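Local atomic coordinates of protein A52 (Vaccinia virus, PDB entry 2VVW), a protein that binds host TRAF6, activating p38, and IRAK2, inhibiting NF-kappa-B signalling, and so suppresses the innate immune response as a Bcl-2-like protein. Residues 79-84 against 122-127. Sequence-based numbering, arbitrary orientation.
Sequences NFIDYI and WKYCLR
The carbonyl O of Y124 is approached by F80 and I81: I81 CD1 lies 3.7 Å from Y124 O, and F80 CE2 comes to the same Y124 O at 4.2 Å, bringing the ring's edge rather than a face. Neither approach is a hydrogen bond; both press hydrocarbon against the backbone of helix 123-132. I81 takes the largest share of the contact. Its CG1 stands beside the backbone N (chi1 -67°), which carries the ethyl branch across the gap between helices. There I81 CG1 meets the rim of the Y124 ring at CD1, 3.9 Å away, the two side chains crossing at about a right angle, while I81 CD1 reaches R127 CB at 4.2 Å. Y124 and R127 also pack on each other: Y124 CE1 lies 3.6 Å above the plane of the R127 guanidinium, over its centre. I84 CG1 rests on one face of the F80 ring. The short helical segments run nearly parallel, 21° apart, with axes 10.3 Å from each other at closest. I81 continues onto A128 and L131, further along helix 123-132, and F80 reaches C106 and V109 of helix 96-115, so that helix 76-90 packs against both within the Bcl-2-like fold; R127 also packs on I5 of the second subunit. With only 188 Å² buried and no polar bond between the segments, cohesion here rests on van der Waals contact of hydrocarbon with a ring edge, an arginine CB and a carbonyl oxygen.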
loop_
_atom_site.group_PDB
_atom_site.type_symbol
_atom_site.label_atom_id
_atom_site.label_comp_id
_atom_site.label_asym_id
_atom_site.label_seq_id
_atom_site.Cartn_x
_atom_site.Cartn_y
_atom_site.Cartn_z
ATOM N N ASN A 79 6.494 -20.950 4.504
ATOM C CA ASN A 79 6.775 -21.968 3.463
ATOM C C ASN A 79 7.231 -21.331 2.136
ATOM O O ASN A 79 8.137 -21.828 1.462
ATOM C CB ASN A 79 5.530 -22.838 3.206
ATOM C CG ASN A 79 5.162 -23.714 4.388
ATOM O OD1 ASN A 79 5.925 -23.845 5.349
ATOM N ND2 ASN A 79 3.980 -24.326 4.321
ATOM N N PHE A 80 6.590 -20.225 1.758
ATOM C CA PHE A 80 7.002 -19.476 0.581
ATOM C C PHE A 80 8.437 -18.948 0.706
ATOM O O PHE A 80 9.231 -19.083 -0.214
ATOM C CB PHE A 80 6.051 -18.319 0.347
ATOM C CG PHE A 80 6.457 -17.416 -0.788
ATOM C CD1 PHE A 80 6.487 -17.884 -2.081
ATOM C CD2 PHE A 80 6.804 -16.095 -0.548
ATOM C CE1 PHE A 80 6.853 -17.040 -3.132
ATOM C CE2 PHE A 80 7.172 -15.260 -1.589
ATOM C CZ PHE A 80 7.185 -15.733 -2.873
ATOM N N ILE A 81 8.754 -18.346 1.847
ATOM C CA ILE A 81 10.107 -17.810 2.077
ATOM C C ILE A 81 11.140 -18.959 2.053
ATOM O O ILE A 81 12.235 -18.819 1.464
ATOM C CB ILE A 81 10.168 -16.998 3.394
ATOM C CG1 ILE A 81 9.313 -15.709 3.299
ATOM C CG2 ILE A 81 11.609 -16.637 3.790
ATOM C CD1 ILE A 81 9.805 -14.674 2.247
ATOM N N ASP A 82 10.810 -20.086 2.691
ATOM C CA ASP A 82 11.698 -21.255 2.702
ATOM C C ASP A 82 11.993 -21.669 1.254
ATOM O O ASP A 82 13.141 -21.911 0.889
ATOM C CB ASP A 82 11.083 -22.394 3.532
ATOM C CG ASP A 82 11.920 -23.665 3.522
ATOM O OD1 ASP A 82 11.816 -24.410 2.536
ATOM O OD2 ASP A 82 12.662 -23.935 4.498
ATOM N N TYR A 83 10.941 -21.694 0.433
ATOM C CA TYR A 83 11.041 -22.046 -0.993
ATOM C C TYR A 83 11.942 -21.127 -1.819
ATOM O O TYR A 83 12.727 -21.587 -2.663
ATOM C CB TYR A 83 9.624 -22.091 -1.593
ATOM C CG TYR A 83 9.583 -22.348 -3.077
ATOM C CD1 TYR A 83 9.680 -23.642 -3.579
ATOM C CD2 TYR A 83 9.425 -21.295 -3.988
ATOM C CE1 TYR A 83 9.659 -23.886 -4.961
ATOM C CE2 TYR A 83 9.404 -21.533 -5.367
ATOM C CZ TYR A 83 9.516 -22.828 -5.843
ATOM O OH TYR A 83 9.488 -23.075 -7.205
ATOM N N ILE A 84 11.823 -19.828 -1.576
ATOM C CA ILE A 84 12.681 -18.826 -2.184
ATOM C C ILE A 84 14.149 -19.094 -1.827
ATOM O O ILE A 84 15.028 -19.010 -2.680
ATOM C CB ILE A 84 12.271 -17.387 -1.733
ATOM C CG1 ILE A 84 10.898 -17.005 -2.296
ATOM C CG2 ILE A 84 13.340 -16.358 -2.111
ATOM C CD1 ILE A 84 10.705 -17.277 -3.787
ATOM N N TRP A 122 0.976 -10.030 1.351
ATOM C CA TRP A 122 1.685 -9.367 0.258
ATOM C C TRP A 122 3.029 -8.845 0.737
ATOM O O TRP A 122 3.980 -8.815 -0.018
ATOM C CB TRP A 122 0.842 -8.234 -0.364
ATOM C CG TRP A 122 0.741 -6.979 0.450
ATOM C CD1 TRP A 122 -0.181 -6.703 1.426
ATOM C CD2 TRP A 122 1.569 -5.824 0.351
ATOM N NE1 TRP A 122 0.027 -5.454 1.945
ATOM C CE2 TRP A 122 1.095 -4.886 1.306
ATOM C CE3 TRP A 122 2.677 -5.488 -0.431
ATOM C CZ2 TRP A 122 1.701 -3.645 1.505
ATOM C CZ3 TRP A 122 3.280 -4.251 -0.229
ATOM C CH2 TRP A 122 2.781 -3.344 0.731
ATOM N N LYS A 123 3.114 -8.450 2.001
ATOM C CA LYS A 123 4.397 -7.977 2.567
ATOM C C LYS A 123 5.523 -9.004 2.427
ATOM O O LYS A 123 6.715 -8.642 2.375
ATOM C CB LYS A 123 4.218 -7.631 4.029
ATOM C CG LYS A 123 3.256 -6.470 4.321
ATOM C CD LYS A 123 3.819 -5.131 3.917
ATOM C CE LYS A 123 3.072 -3.980 4.620
ATOM N NZ LYS A 123 3.053 -4.068 6.121
ATOM N N TYR A 124 5.170 -10.286 2.402
ATOM C CA TYR A 124 6.182 -11.344 2.254
ATOM C C TYR A 124 6.836 -11.344 0.864
ATOM O O TYR A 124 7.961 -11.808 0.718
ATOM C CB TYR A 124 5.587 -12.726 2.565
ATOM C CG TYR A 124 5.441 -12.961 4.036
ATOM C CD1 TYR A 124 6.453 -13.580 4.753
ATOM C CD2 TYR A 124 4.308 -12.520 4.729
ATOM C CE1 TYR A 124 6.340 -13.793 6.115
ATOM C CE2 TYR A 124 4.189 -12.720 6.099
ATOM C CZ TYR A 124 5.207 -13.361 6.784
ATOM O OH TYR A 124 5.110 -13.567 8.142
ATOM N N CYS A 125 6.113 -10.868 -0.157
ATOM C CA CYS A 125 6.718 -10.659 -1.473
ATOM C C CYS A 125 7.928 -9.737 -1.378
ATOM O O CYS A 125 8.944 -9.989 -2.010
ATOM C CB CYS A 125 5.715 -10.097 -2.457
ATOM S SG CYS A 125 4.265 -11.134 -2.662
ATOM N N LEU A 126 7.830 -8.684 -0.575
ATOM C CA LEU A 126 8.938 -7.741 -0.436
ATOM C C LEU A 126 10.093 -8.401 0.271
ATOM O O LEU A 126 11.260 -8.182 -0.104
ATOM C CB LEU A 126 8.541 -6.471 0.333
ATOM C CG LEU A 126 7.206 -5.806 -0.022
ATOM C CD1 LEU A 126 6.905 -4.597 0.899
ATOM C CD2 LEU A 126 7.195 -5.423 -1.471
ATOM N N ARG A 127 9.795 -9.184 1.314
ATOM C CA ARG A 127 10.860 -9.889 2.045
ATOM C C ARG A 127 11.583 -10.827 1.080
ATOM O O ARG A 127 12.788 -10.906 1.078
ATOM C CB ARG A 127 10.290 -10.670 3.243
ATOM C CG ARG A 127 11.346 -11.189 4.215
ATOM C CD ARG A 127 10.757 -11.989 5.384
ATOM N NE ARG A 127 9.705 -11.293 6.127
ATOM C CZ ARG A 127 9.175 -11.736 7.272
ATOM N NH1 ARG A 127 9.600 -12.868 7.824
ATOM N NH2 ARG A 127 8.215 -11.044 7.879
#